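Local structure of 2,3-dihydroxybenzoate-AMP ligase (Bacillus subtilis, 1MDB) at residues K75-V80 with G99-F104; Q81-K86 with I127-Y132; S223-A228 with R252-P257; P356-D361 with R384-I389; A486-F491 with D504-V509. The protein belongs to the AMP-binding enzymes of the ANL superfamily and holds adenosine monophosphate and 2,3-dihydroxy-benzoic acid in this model. One frame throughout, in Å; residues are numbered along the deposited sequence.

Contact 1 (K75-V80 with G99-F104); sequences KDRVVV and GALPVF. With SO4 (sulfate ion), chain B.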
# COMPACT_ATOMS: atom_id res chain seq x y z
N LYS A 75 24.69 -2.71 1.38
CA LYS A 75 24.28 -1.78 0.33
C LYS A 75 23.75 -2.51 -0.92
O LYS A 75 23.18 -1.89 -1.81
CB LYS A 75 25.42 -0.83 -0.08
CG LYS A 75 25.73 0.26 0.94
CD LYS A 75 26.50 1.42 0.31
CE LYS A 75 27.81 0.96 -0.32
NZ LYS A 75 28.48 2.04 -1.10
N ASP A 76 23.96 -3.82 -0.99
CA ASP A 76 23.46 -4.58 -2.14
C ASP A 76 21.94 -4.55 -2.16
O ASP A 76 21.29 -4.61 -1.11
CB ASP A 76 23.87 -6.05 -2.07
CG ASP A 76 25.24 -6.31 -2.63
OD1 ASP A 76 25.76 -5.43 -3.35
OD2 ASP A 76 25.80 -7.39 -2.37
N ARG A 77 21.36 -4.45 -3.36
CA ARG A 77 19.92 -4.47 -3.47
C ARG A 77 19.46 -5.89 -3.73
O ARG A 77 20.11 -6.65 -4.45
CB ARG A 77 19.44 -3.54 -4.60
CG ARG A 77 19.28 -2.11 -4.14
CD ARG A 77 20.64 -1.48 -3.90
NE ARG A 77 21.32 -1.24 -5.17
CZ ARG A 77 22.57 -0.78 -5.27
NH1 ARG A 77 23.26 -0.50 -4.17
NH2 ARG A 77 23.10 -0.57 -6.47
N VAL A 78 18.34 -6.25 -3.12
CA VAL A 78 17.80 -7.59 -3.30
C VAL A 78 16.31 -7.51 -3.54
O VAL A 78 15.54 -7.13 -2.65
CB VAL A 78 18.09 -8.47 -2.07
CG1 VAL A 78 17.45 -9.83 -2.23
CG2 VAL A 78 19.61 -8.61 -1.89
N VAL A 79 15.91 -7.84 -4.76
CA VAL A 79 14.50 -7.82 -5.13
C VAL A 79 13.80 -8.97 -4.44
O VAL A 79 14.13 -10.14 -4.67
CB VAL A 79 14.31 -7.94 -6.65
CG1 VAL A 79 12.83 -7.79 -7.01
CG2 VAL A 79 15.13 -6.88 -7.36
N VAL A 80 12.85 -8.63 -3.57
CA VAL A 80 12.08 -9.62 -2.83
C VAL A 80 10.65 -9.63 -3.38
O VAL A 80 9.97 -8.60 -3.41
CB VAL A 80 12.03 -9.29 -1.30
CG1 VAL A 80 11.35 -10.42 -0.53
CG2 VAL A 80 13.44 -9.06 -0.76
N GLY A 99 22.68 -5.22 6.22
CA GLY A 99 22.77 -3.91 5.60
C GLY A 99 22.42 -3.97 4.12
O GLY A 99 22.71 -3.03 3.36
N ALA A 100 21.81 -5.07 3.70
CA ALA A 100 21.39 -5.24 2.31
C ALA A 100 19.99 -4.64 2.16
O ALA A 100 19.19 -4.65 3.10
CB ALA A 100 21.39 -6.71 1.93
N LEU A 101 19.70 -4.15 0.97
CA LEU A 101 18.42 -3.50 0.70
C LEU A 101 17.36 -4.27 -0.06
O LEU A 101 17.50 -4.57 -1.25
CB LEU A 101 18.67 -2.18 -0.04
CG LEU A 101 19.16 -0.95 0.74
CD1 LEU A 101 20.36 -1.30 1.60
CD2 LEU A 101 19.50 0.16 -0.25
N PRO A 102 16.26 -4.61 0.62
CA PRO A 102 15.20 -5.33 -0.08
C PRO A 102 14.56 -4.31 -1.03
O PRO A 102 14.55 -3.11 -0.75
CB PRO A 102 14.22 -5.69 1.03
CG PRO A 102 15.07 -5.70 2.29
CD PRO A 102 16.01 -4.55 2.07
N VAL A 103 14.06 -4.79 -2.16
CA VAL A 103 13.34 -3.95 -3.11
C VAL A 103 12.03 -4.73 -3.10
O VAL A 103 12.00 -5.92 -3.44
CB VAL A 103 14.00 -3.95 -4.50
CG1 VAL A 103 13.16 -3.16 -5.48
CG2 VAL A 103 15.40 -3.34 -4.41
N PHE A 104 10.96 -4.06 -2.69
CA PHE A 104 9.66 -4.69 -2.53
C PHE A 104 8.73 -4.86 -3.72
O PHE A 104 7.85 -4.03 -3.97
CB PHE A 104 8.89 -3.99 -1.39
CG PHE A 104 9.47 -4.26 -0.02
CD1 PHE A 104 10.00 -3.22 0.75
CD2 PHE A 104 9.51 -5.55 0.50
CE1 PHE A 104 10.55 -3.47 2.01
CE2 PHE A 104 10.06 -5.81 1.76
CZ PHE A 104 10.58 -4.77 2.52
S SO4 B . 26.20 2.13 -4.26
O1 SO4 B . 25.14 1.93 -5.27
O2 SO4 B . 25.80 3.18 -3.30
O3 SO4 B . 26.42 0.86 -3.53
O4 SO4 B . 27.45 2.52 -4.94

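Contact 2 (Q81-K86 with I127-Y132); sequences QLPNIK and IIPDAY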
# COMPACT_ATOMS: atom_id res chain seq x y z
N GLN A 81 10.20 -10.77 -3.87
CA GLN A 81 8.85 -10.89 -4.41
C GLN A 81 8.17 -12.13 -3.82
O GLN A 81 7.98 -13.14 -4.50
CB GLN A 81 8.89 -10.98 -5.94
CG GLN A 81 7.52 -11.18 -6.59
CD GLN A 81 7.60 -11.31 -8.11
OE1 GLN A 81 8.55 -11.89 -8.63
NE2 GLN A 81 6.60 -10.80 -8.81
N LEU A 82 7.80 -12.03 -2.54
CA LEU A 82 7.16 -13.14 -1.83
C LEU A 82 5.71 -12.88 -1.49
O LEU A 82 5.30 -11.73 -1.32
CB LEU A 82 7.93 -13.43 -0.53
CG LEU A 82 9.36 -13.93 -0.70
CD1 LEU A 82 10.03 -14.03 0.66
CD2 LEU A 82 9.36 -15.28 -1.42
N PRO A 83 4.91 -13.94 -1.37
CA PRO A 83 3.49 -13.78 -1.04
C PRO A 83 3.41 -13.54 0.45
O PRO A 83 4.41 -13.23 1.10
CB PRO A 83 2.86 -15.12 -1.43
CG PRO A 83 4.03 -15.96 -2.05
CD PRO A 83 5.27 -15.36 -1.46
N ASN A 84 2.22 -13.72 1.02
CA ASN A 84 2.07 -13.53 2.45
C ASN A 84 2.46 -14.83 3.16
O ASN A 84 1.60 -15.62 3.55
CB ASN A 84 0.62 -13.16 2.77
CG ASN A 84 0.27 -11.74 2.37
OD1 ASN A 84 1.01 -11.08 1.63
ND2 ASN A 84 -0.87 -11.25 2.85
N ILE A 85 3.77 -15.06 3.31
CA ILE A 85 4.27 -16.25 3.99
C ILE A 85 5.30 -15.85 5.03
O ILE A 85 5.81 -14.73 5.01
CB ILE A 85 4.89 -17.26 2.98
CG1 ILE A 85 5.92 -16.56 2.09
CG2 ILE A 85 3.80 -17.86 2.11
CD1 ILE A 85 6.53 -17.46 1.02
N LYS A 86 5.60 -16.77 5.95
CA LYS A 86 6.54 -16.52 7.04
C LYS A 86 7.93 -16.12 6.55
O LYS A 86 8.57 -15.26 7.15
CB LYS A 86 6.66 -17.76 7.93
CG LYS A 86 5.37 -18.18 8.62
CD LYS A 86 5.64 -19.18 9.74
CE LYS A 86 6.31 -20.45 9.23
NZ LYS A 86 5.46 -21.15 8.24
N ILE A 127 14.64 -12.95 -4.84
CA ILE A 127 14.03 -13.93 -3.94
C ILE A 127 12.55 -14.15 -4.23
O ILE A 127 11.74 -13.22 -4.17
CB ILE A 127 14.22 -13.48 -2.48
CG1 ILE A 127 15.72 -13.31 -2.19
CG2 ILE A 127 13.60 -14.50 -1.53
CD1 ILE A 127 16.03 -12.88 -0.75
N ILE A 128 12.19 -15.40 -4.54
CA ILE A 128 10.82 -15.77 -4.88
C ILE A 128 10.35 -17.07 -4.21
O ILE A 128 11.15 -17.84 -3.68
CB ILE A 128 10.67 -16.03 -6.39
CG1 ILE A 128 11.73 -17.06 -6.83
CG2 ILE A 128 10.80 -14.74 -7.18
CD1 ILE A 128 11.49 -17.65 -8.20
N PRO A 129 9.02 -17.30 -4.22
CA PRO A 129 8.51 -18.54 -3.63
C PRO A 129 8.56 -19.51 -4.81
O PRO A 129 8.83 -19.08 -5.93
CB PRO A 129 7.08 -18.16 -3.25
CG PRO A 129 6.68 -17.21 -4.36
CD PRO A 129 7.93 -16.35 -4.51
N ASP A 130 8.35 -20.80 -4.58
CA ASP A 130 8.38 -21.72 -5.72
C ASP A 130 7.16 -21.46 -6.60
O ASP A 130 7.27 -21.29 -7.81
CB ASP A 130 8.37 -23.19 -5.26
CG ASP A 130 7.45 -23.44 -4.07
OD1 ASP A 130 6.50 -22.66 -3.86
OD2 ASP A 130 7.68 -24.43 -3.34
N ALA A 131 5.99 -21.42 -5.97
CA ALA A 131 4.75 -21.17 -6.70
C ALA A 131 3.73 -20.58 -5.74
O ALA A 131 3.71 -20.89 -4.56
CB ALA A 131 4.23 -22.47 -7.30
N TYR A 132 2.88 -19.72 -6.27
CA TYR A 132 1.86 -19.09 -5.45
C TYR A 132 0.63 -18.73 -6.27
O TYR A 132 0.74 -18.27 -7.41
CB TYR A 132 2.41 -17.82 -4.78
CG TYR A 132 1.35 -16.96 -4.16
CD1 TYR A 132 0.61 -17.41 -3.07
CD2 TYR A 132 1.05 -15.70 -4.69
CE1 TYR A 132 -0.41 -16.64 -2.52
CE2 TYR A 132 0.03 -14.92 -4.14
CZ TYR A 132 -0.70 -15.40 -3.06
OH TYR A 132 -1.71 -14.64 -2.52

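Contact 3 (S223-A228 with R252-P257); sequences STVYLA and RVVLSP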
# COMPACT_ATOMS: atom_id res chain seq x y z
N SER A 223 -2.19 -7.27 22.56
CA SER A 223 -3.44 -7.96 22.23
C SER A 223 -3.86 -7.85 20.78
O SER A 223 -4.89 -8.40 20.38
CB SER A 223 -4.58 -7.48 23.13
OG SER A 223 -4.78 -8.39 24.20
N THR A 224 -3.08 -7.14 19.99
CA THR A 224 -3.39 -6.98 18.58
C THR A 224 -3.19 -8.26 17.79
O THR A 224 -2.14 -8.90 17.88
CB THR A 224 -2.50 -5.89 17.95
OG1 THR A 224 -2.79 -4.62 18.56
CG2 THR A 224 -2.76 -5.81 16.44
N VAL A 225 -4.21 -8.65 17.03
CA VAL A 225 -4.12 -9.80 16.15
C VAL A 225 -4.47 -9.21 14.78
O VAL A 225 -5.65 -9.00 14.47
CB VAL A 225 -5.13 -10.91 16.50
CG1 VAL A 225 -4.86 -12.13 15.63
CG2 VAL A 225 -5.02 -11.30 17.98
N TYR A 226 -3.45 -8.92 13.99
CA TYR A 226 -3.66 -8.32 12.68
C TYR A 226 -3.62 -9.35 11.58
O TYR A 226 -2.68 -10.15 11.49
CB TYR A 226 -2.57 -7.26 12.44
CG TYR A 226 -2.58 -6.62 11.06
CD1 TYR A 226 -3.08 -5.33 10.87
CD2 TYR A 226 -2.06 -7.30 9.95
CE1 TYR A 226 -3.04 -4.72 9.60
CE2 TYR A 226 -2.03 -6.71 8.69
CZ TYR A 226 -2.51 -5.42 8.52
OH TYR A 226 -2.46 -4.84 7.27
N LEU A 227 -4.65 -9.35 10.74
CA LEU A 227 -4.72 -10.26 9.61
C LEU A 227 -4.15 -9.56 8.37
O LEU A 227 -4.63 -8.48 7.98
CB LEU A 227 -6.17 -10.64 9.31
CG LEU A 227 -6.36 -11.51 8.07
CD1 LEU A 227 -5.79 -12.90 8.33
CD2 LEU A 227 -7.85 -11.60 7.72
N ALA A 228 -3.14 -10.16 7.76
CA ALA A 228 -2.55 -9.60 6.55
C ALA A 228 -3.36 -10.17 5.39
O ALA A 228 -3.11 -11.30 4.97
CB ALA A 228 -1.10 -10.02 6.43
N ARG A 252 0.50 -9.83 17.20
CA ARG A 252 0.62 -11.05 16.41
C ARG A 252 -0.00 -10.88 15.03
O ARG A 252 -1.11 -10.38 14.90
CB ARG A 252 -0.05 -12.22 17.14
CG ARG A 252 -0.15 -13.50 16.34
CD ARG A 252 -0.52 -14.68 17.24
NE ARG A 252 -1.90 -14.63 17.72
CZ ARG A 252 -2.91 -15.27 17.14
NH1 ARG A 252 -2.68 -16.02 16.08
NH2 ARG A 252 -4.14 -15.18 17.63
N VAL A 253 0.72 -11.34 14.01
CA VAL A 253 0.27 -11.24 12.63
C VAL A 253 -0.25 -12.58 12.11
O VAL A 253 0.39 -13.62 12.30
CB VAL A 253 1.45 -10.80 11.70
CG1 VAL A 253 1.04 -10.91 10.25
CG2 VAL A 253 1.88 -9.37 12.03
N VAL A 254 -1.40 -12.55 11.44
CA VAL A 254 -1.96 -13.76 10.85
C VAL A 254 -1.89 -13.57 9.35
O VAL A 254 -2.35 -12.56 8.82
CB VAL A 254 -3.43 -13.97 11.23
CG1 VAL A 254 -3.93 -15.24 10.60
CG2 VAL A 254 -3.60 -13.98 12.73
N LEU A 255 -1.35 -14.56 8.64
CA LEU A 255 -1.22 -14.45 7.20
C LEU A 255 -2.33 -15.15 6.42
O LEU A 255 -2.51 -16.36 6.52
CB LEU A 255 0.14 -15.01 6.77
CG LEU A 255 1.33 -14.38 7.52
CD1 LEU A 255 2.61 -15.12 7.17
CD2 LEU A 255 1.43 -12.91 7.16
N SER A 256 -3.06 -14.37 5.62
CA SER A 256 -4.13 -14.93 4.82
C SER A 256 -3.58 -15.32 3.45
O SER A 256 -2.79 -14.59 2.85
CB SER A 256 -5.26 -13.91 4.65
OG SER A 256 -6.34 -14.48 3.91
N PRO A 257 -4.00 -16.49 2.95
CA PRO A 257 -3.62 -17.08 1.66
C PRO A 257 -3.95 -16.13 0.50
O PRO A 257 -3.25 -16.10 -0.52
CB PRO A 257 -4.48 -18.34 1.60
CG PRO A 257 -4.64 -18.71 3.04
CD PRO A 257 -4.90 -17.39 3.69

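Contact 4 (P356-D361 with R384-I389); sequences PMSPYD and RGPYTI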
# COMPACT_ATOMS: atom_id res chain seq x y z
N PRO A 356 -2.94 14.06 9.10
CA PRO A 356 -1.56 13.57 9.31
C PRO A 356 -1.35 12.88 10.65
O PRO A 356 -1.83 13.34 11.68
CB PRO A 356 -0.74 14.84 9.15
CG PRO A 356 -1.49 15.57 8.08
CD PRO A 356 -2.94 15.40 8.49
N MET A 357 -0.61 11.77 10.63
CA MET A 357 -0.35 11.02 11.85
C MET A 357 0.75 11.64 12.71
O MET A 357 0.82 11.38 13.91
CB MET A 357 0.01 9.57 11.53
CG MET A 357 1.42 9.33 11.01
SD MET A 357 1.79 7.54 10.90
CE MET A 357 3.03 7.48 9.55
N SER A 358 1.60 12.46 12.11
CA SER A 358 2.70 13.09 12.83
C SER A 358 2.47 14.58 13.07
O SER A 358 1.93 15.27 12.21
CB SER A 358 4.01 12.93 12.07
OG SER A 358 5.04 13.71 12.65
N PRO A 359 2.89 15.08 14.24
CA PRO A 359 2.73 16.50 14.58
C PRO A 359 3.63 17.34 13.67
O PRO A 359 3.43 18.54 13.51
CB PRO A 359 3.19 16.57 16.03
CG PRO A 359 2.96 15.18 16.54
CD PRO A 359 3.43 14.34 15.39
N TYR A 360 4.64 16.68 13.09
CA TYR A 360 5.58 17.38 12.23
C TYR A 360 5.31 17.24 10.73
O TYR A 360 6.08 17.74 9.91
CB TYR A 360 7.00 16.93 12.56
CG TYR A 360 7.35 17.10 14.03
CD1 TYR A 360 7.09 16.09 14.95
CD2 TYR A 360 7.94 18.28 14.49
CE1 TYR A 360 7.39 16.25 16.30
CE2 TYR A 360 8.24 18.45 15.84
CZ TYR A 360 7.97 17.43 16.74
OH TYR A 360 8.27 17.59 18.08
N ASP A 361 4.22 16.55 10.38
CA ASP A 361 3.84 16.41 8.97
C ASP A 361 3.33 17.77 8.50
O ASP A 361 2.45 18.35 9.12
CB ASP A 361 2.72 15.38 8.79
CG ASP A 361 3.22 13.95 8.64
OD1 ASP A 361 4.20 13.74 7.90
OD2 ASP A 361 2.64 13.03 9.26
N ARG A 384 5.30 17.42 3.44
CA ARG A 384 6.70 17.40 3.85
C ARG A 384 6.80 16.99 5.32
O ARG A 384 6.01 17.46 6.15
CB ARG A 384 7.28 18.80 3.62
CG ARG A 384 8.71 19.03 4.02
CD ARG A 384 9.27 20.20 3.21
NE ARG A 384 10.19 21.06 3.95
CZ ARG A 384 9.84 22.14 4.65
NH1 ARG A 384 8.57 22.52 4.71
NH2 ARG A 384 10.77 22.86 5.26
N GLY A 385 7.75 16.12 5.64
CA GLY A 385 7.87 15.69 7.02
C GLY A 385 8.99 14.71 7.35
O GLY A 385 9.84 14.42 6.51
N PRO A 386 9.00 14.19 8.59
CA PRO A 386 9.97 13.24 9.17
C PRO A 386 10.09 11.89 8.47
O PRO A 386 11.14 11.25 8.52
CB PRO A 386 9.49 13.06 10.61
CG PRO A 386 8.69 14.28 10.88
CD PRO A 386 7.96 14.51 9.58
N TYR A 387 9.00 11.45 7.84
CA TYR A 387 9.01 10.16 7.17
C TYR A 387 8.53 10.24 5.72
O TYR A 387 7.99 9.27 5.17
CB TYR A 387 8.16 9.16 7.97
CG TYR A 387 6.71 9.55 8.07
CD1 TYR A 387 5.77 9.04 7.19
CD2 TYR A 387 6.28 10.49 9.02
CE1 TYR A 387 4.44 9.44 7.23
CE2 TYR A 387 4.95 10.91 9.08
CZ TYR A 387 4.04 10.38 8.18
OH TYR A 387 2.72 10.78 8.20
N THR A 388 8.73 11.41 5.11
CA THR A 388 8.38 11.64 3.71
C THR A 388 9.70 11.89 3.01
O THR A 388 10.46 12.77 3.39
CB THR A 388 7.47 12.88 3.55
OG1 THR A 388 6.20 12.63 4.18
CG2 THR A 388 7.25 13.20 2.07
N ILE A 389 10.00 11.08 1.99
CA ILE A 389 11.25 11.19 1.25
C ILE A 389 11.44 12.57 0.62
O ILE A 389 10.49 13.32 0.45
CB ILE A 389 11.34 10.14 0.11
CG1 ILE A 389 10.33 10.49 -1.00
CG2 ILE A 389 11.07 8.74 0.67
CD1 ILE A 389 10.31 9.50 -2.15
O HOH W 1 4.83 14.61 4.93

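Contact 5 (A486-F491 with D504-V509); sequences AELKAF and DRVEFV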
# COMPACT_ATOMS: atom_id res chain seq x y z
N ALA A 486 -29.92 3.55 -18.99
CA ALA A 486 -30.86 4.68 -18.90
C ALA A 486 -31.47 4.75 -17.50
O ALA A 486 -31.86 5.82 -17.03
CB ALA A 486 -31.97 4.52 -19.93
N GLU A 487 -31.54 3.59 -16.84
CA GLU A 487 -32.10 3.50 -15.50
C GLU A 487 -31.17 4.18 -14.50
O GLU A 487 -31.62 4.81 -13.54
CB GLU A 487 -32.28 2.03 -15.11
CG GLU A 487 -33.00 1.78 -13.79
CD GLU A 487 -33.00 0.31 -13.41
OE1 GLU A 487 -33.14 -0.55 -14.31
OE2 GLU A 487 -32.89 0.00 -12.20
N LEU A 488 -29.86 4.07 -14.73
CA LEU A 488 -28.89 4.67 -13.82
C LEU A 488 -28.81 6.18 -13.98
O LEU A 488 -28.68 6.91 -13.00
CB LEU A 488 -27.51 4.04 -14.01
CG LEU A 488 -27.41 2.59 -13.54
CD1 LEU A 488 -25.99 2.08 -13.74
CD2 LEU A 488 -27.82 2.50 -12.07
N LYS A 489 -28.87 6.64 -15.23
CA LYS A 489 -28.82 8.06 -15.53
C LYS A 489 -30.06 8.73 -14.93
O LYS A 489 -29.97 9.82 -14.35
CB LYS A 489 -28.77 8.28 -17.04
CG LYS A 489 -27.50 7.75 -17.69
CD LYS A 489 -27.48 8.00 -19.18
CE LYS A 489 -26.23 7.38 -19.81
NZ LYS A 489 -26.12 7.63 -21.27
N ALA A 490 -31.21 8.08 -15.07
CA ALA A 490 -32.45 8.61 -14.54
C ALA A 490 -32.36 8.69 -13.02
O ALA A 490 -32.81 9.66 -12.40
CB ALA A 490 -33.61 7.72 -14.95
N PHE A 491 -31.77 7.66 -12.42
CA PHE A 491 -31.59 7.59 -10.97
C PHE A 491 -30.81 8.82 -10.50
O PHE A 491 -31.17 9.47 -9.51
CB PHE A 491 -30.80 6.32 -10.61
CG PHE A 491 -30.49 6.19 -9.14
CD1 PHE A 491 -31.45 5.73 -8.25
CD2 PHE A 491 -29.23 6.52 -8.66
CE1 PHE A 491 -31.16 5.59 -6.90
CE2 PHE A 491 -28.93 6.39 -7.29
CZ PHE A 491 -29.90 5.93 -6.41
N ASP A 504 -21.81 10.00 -19.46
CA ASP A 504 -22.28 10.03 -20.84
C ASP A 504 -22.47 8.59 -21.29
O ASP A 504 -23.34 8.28 -22.10
CB ASP A 504 -21.26 10.69 -21.75
CG ASP A 504 -21.14 12.16 -21.51
OD1 ASP A 504 -22.12 12.87 -21.79
OD2 ASP A 504 -20.07 12.61 -21.05
N ARG A 505 -21.65 7.70 -20.75
CA ARG A 505 -21.72 6.30 -21.13
C ARG A 505 -21.58 5.34 -19.96
O ARG A 505 -20.84 5.61 -19.01
CB ARG A 505 -20.64 6.03 -22.17
CG ARG A 505 -20.53 4.59 -22.62
CD ARG A 505 -19.72 4.50 -23.89
NE ARG A 505 -19.50 3.11 -24.27
CZ ARG A 505 -19.16 2.72 -25.50
NH1 ARG A 505 -19.01 3.62 -26.46
NH2 ARG A 505 -18.96 1.43 -25.75
N VAL A 506 -22.29 4.22 -20.03
CA VAL A 506 -22.26 3.21 -18.98
C VAL A 506 -21.80 1.85 -19.49
O VAL A 506 -22.36 1.32 -20.45
CB VAL A 506 -23.65 3.04 -18.34
CG1 VAL A 506 -23.63 1.91 -17.32
CG2 VAL A 506 -24.09 4.35 -17.67
N GLU A 507 -20.79 1.28 -18.84
CA GLU A 507 -20.27 -0.03 -19.23
C GLU A 507 -20.42 -1.01 -18.07
O GLU A 507 -19.95 -0.75 -16.97
CB GLU A 507 -18.79 0.06 -19.61
CG GLU A 507 -18.50 0.75 -20.92
CD GLU A 507 -19.04 0.00 -22.12
OE1 GLU A 507 -19.05 -1.24 -22.10
OE2 GLU A 507 -19.45 0.66 -23.10
N PHE A 508 -21.08 -2.14 -18.32
CA PHE A 508 -21.24 -3.13 -17.27
C PHE A 508 -20.17 -4.21 -17.41
O PHE A 508 -19.93 -4.73 -18.50
CB PHE A 508 -22.64 -3.75 -17.33
CG PHE A 508 -23.73 -2.77 -17.05
CD1 PHE A 508 -24.44 -2.17 -18.08
CD2 PHE A 508 -24.01 -2.39 -15.73
CE1 PHE A 508 -25.40 -1.20 -17.82
CE2 PHE A 508 -24.98 -1.42 -15.45
CZ PHE A 508 -25.67 -0.83 -16.50
N VAL A 509 -19.52 -4.52 -16.29
CA VAL A 509 -18.47 -5.54 -16.26
C VAL A 509 -18.62 -6.35 -14.99
O VAL A 509 -19.32 -5.93 -14.06
CB VAL A 509 -17.05 -4.91 -16.26
CG1 VAL A 509 -16.78 -4.19 -17.58
CG2 VAL A 509 -16.90 -3.96 -15.06

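Contact 1 (K75-V80 with G99-F104)
P102 is paired with V78 inside a parallel pair of strands, although proline has no backbone N-H to give. The pairing does not suffer. The donors of this strand that face the 75-80 segment are L101 N and V103 N, on either side of the proline. L101 N binds D76 O at 2.7 Å, and V103 N binds V78 O at 2.8 Å. P102 meets V78 O with its CA, a CA-H...O contact of 3.2 Å. Returning bonds run from V78 N to L101 O and from V80 N to V103 O. Just ahead of the strands, K75 N binds G99 O at 2.8 Å.

The P102 ring lies alongside V80, with P102 CB 3.9 Å from V80 CG2. On the R77 face, R77 and L101 lie side by side. The R77 chain is bent twice (chi2 71°, chi3 72°), and NH1 turns back to K75 O at 2.7 Å. R77 NH1 and K75 NZ also make weak bonds to a sulfate ion, probably from the crystallisation liquor. K3 N binds the same ion.

This is a beta-alpha-beta unit. Helix 86-98 joins the two strands and ends in a Schellman motif at G99. Its L95 packs on V78 and P102. Strand 125-132 pairs with the other edge of strand 77-80, and strand 184-189 covers L101 and F104.

Contact 2 (Q81-K86 with I127-Y132)
P83 is the main bump of this contact. It sits between P129 and Y132, where the loop after strand 77-80 meets the end of strand 125-132 in a mixed sheet. The loop bends in an inverse gamma turn centred on N84.

The P83 ring presses on the tyrosine in a CH-pi contact. P83 CB stands 3.5 Å from the centroid of the Y132 ring, only 8° off its normal, so it sits over the middle of one face. P83 CG lies nearer the root of the ring, 3.6 Å from Y132 CG. With CG anti to the backbone N (chi1 168°), the Y132 ring is carried back alongside P83, the two side chains running antiparallel. The phenol oxygen bonds to P257 O.

The other flank of P83 takes P129, with P83 CD 3.7 Å from P129 CG. The two rings are set at a slant. L82 fills the next hollow. Its CD2 branch lies against the backbone where I128 joins P129, 3.5 Å from P129 N. Its CD1 branch reaches I127 CG2.

Regular pairing stops here with one bond, Q81 N to I127 O at 2.9 Å. Beyond it, P129 CD closes on Q81 O at 3.2 Å.

Contact 3 (S223-A228 with R252-P257)
Strands 225-228 and 252-255 run parallel, 29° apart, with V225 opposite R252 and A228 opposite L255. R252 N binds T224 O, Y226 N binds R252 O, and V254 N binds Y226 O at 2.7 Å. A228 N then binds V254 O, a nearly straight bond of 172° at the hydrogen. S256 N to A228 O, at 3.1 Å, carries the pairing one step past the strand.

V225, L227, R252 and V254 share one face. R252 starts with CG anti to its backbone N and bends at chi3 (70°). This lays its guanidinium over V225, whose CG1 is 3.7 Å above one face of the group, toward the rim. The charge itself is met by E271 in a salt bridge to NH1, and T45 OG1 also bonds to that nitrogen. V225 CG1 touches V254 CG2 at 3.7 Å as well.

The two strands are neighbours in the large mixed sheet of the AMP-binding domain. Helices 235-239 and 242-248 lie between them in the chain, giving a beta-alpha-beta crossover. Strand 42-46 pairs beyond strand 252-255, and strand 275-278 beyond strand 225-228.

The end of L227 leans toward the partner strand, and CD1 comes 3.5 Å from V254 O. On the opposite face, A228 CB meets L255 CD2 at 3.9 Å. There helix 242-248 covers Y226, A228 and V253.

Contact 4 (P356-D361 with R384-I389)
Y387 OH donates to D361 OD2 in a very short bond of 2.5 Å. The carboxylate stands steeply to the phenol ring, with their planes 74° apart. M357 CE lies over one face of that ring in a CH-pi contact, 3.7 Å from its centroid. The sulfur stands farther off and oblique, a looser Met-aromatic contact. S358 CB comes to the ring edge, 3.7 Å from Y387 CE2. P386 CG packs on Y360 CB.

Both segments are loops built on type I beta turns, S358-D361 and G385-T388. The first turn also holds D361. S358 N binds D361 OD2 at 3.1 Å on the anti side, so that oxygen is gripped twice. S358 OG accepts from Y360 N at 3.0 Å, which makes an ST turn, and also bonds to Y209.

Further out, V337 N bonds to Y387 OH. V337 lines the pocket of the bound 2,3-dihydroxy-benzoic acid, which would place Y387 in its second shell. A water donates to D361 OD1 and bonds to T388 OG1.

Contact 5 (A486-F491 with D504-V509)
K489 reaches from its helix to the start of strand 505-508 and bonds to D504 there. Helix 485-494 and this strand belong to a beta-alpha-beta unit of the C-terminal domain, whose first strand is 469-478. The helix crosses the strand at 126°.

K489 CB points toward the strand. CG is anti to the carbonyl carbon (chi1 -65°), and the chain runs fully extended from there. CG and CD carry it past V506 without close contact. CE comes within 4.3 Å of V506 CG2 and 3.8 Å of D504 O. NZ ends the reach with a hydrogen bond to D504 O at 3.0 Å. It sits well above the carbonyl plane, 58° out of it.

The D504 carboxylate turns away. It forms salt bridges with R435 and R471, and its OD1 is 6.6 Å from K489 NZ. The lysine therefore grips backbone and not the acid.

L488, one residue earlier on the helix, makes most of the apolar part of the contact. Its CD1 lies 4.3 Å from V506 CG1. It also meets the F508 ring tip to tip, with L488 CD1 4.0 Å from F508 CZ.

Overall arrangement
Contacts 1 to 4 are buried in the large AMP-binding domain. Contact 5 is a surface contact in the C-terminal domain, its centre about 41 Å from that of contact 2. Contact 2 takes up the chain where strand 77-80 of contact 1 ends, and its strand 125-132 is the neighbour of 77-80 in that sheet. Contact 2 also touches contact 3, a different sheet, through Y132 OH to P257 O and, weakly, N84 ND2 to A228 O. Contacts 1 and 3 rest on parallel backbone bonds. Contact 2 is mostly apolar fit with one backbone bond. Contact 4 replaces strand pairing with side-chain bonds between two turns. Contact 5 joins helix to strand by a lysine and a few apolar tips.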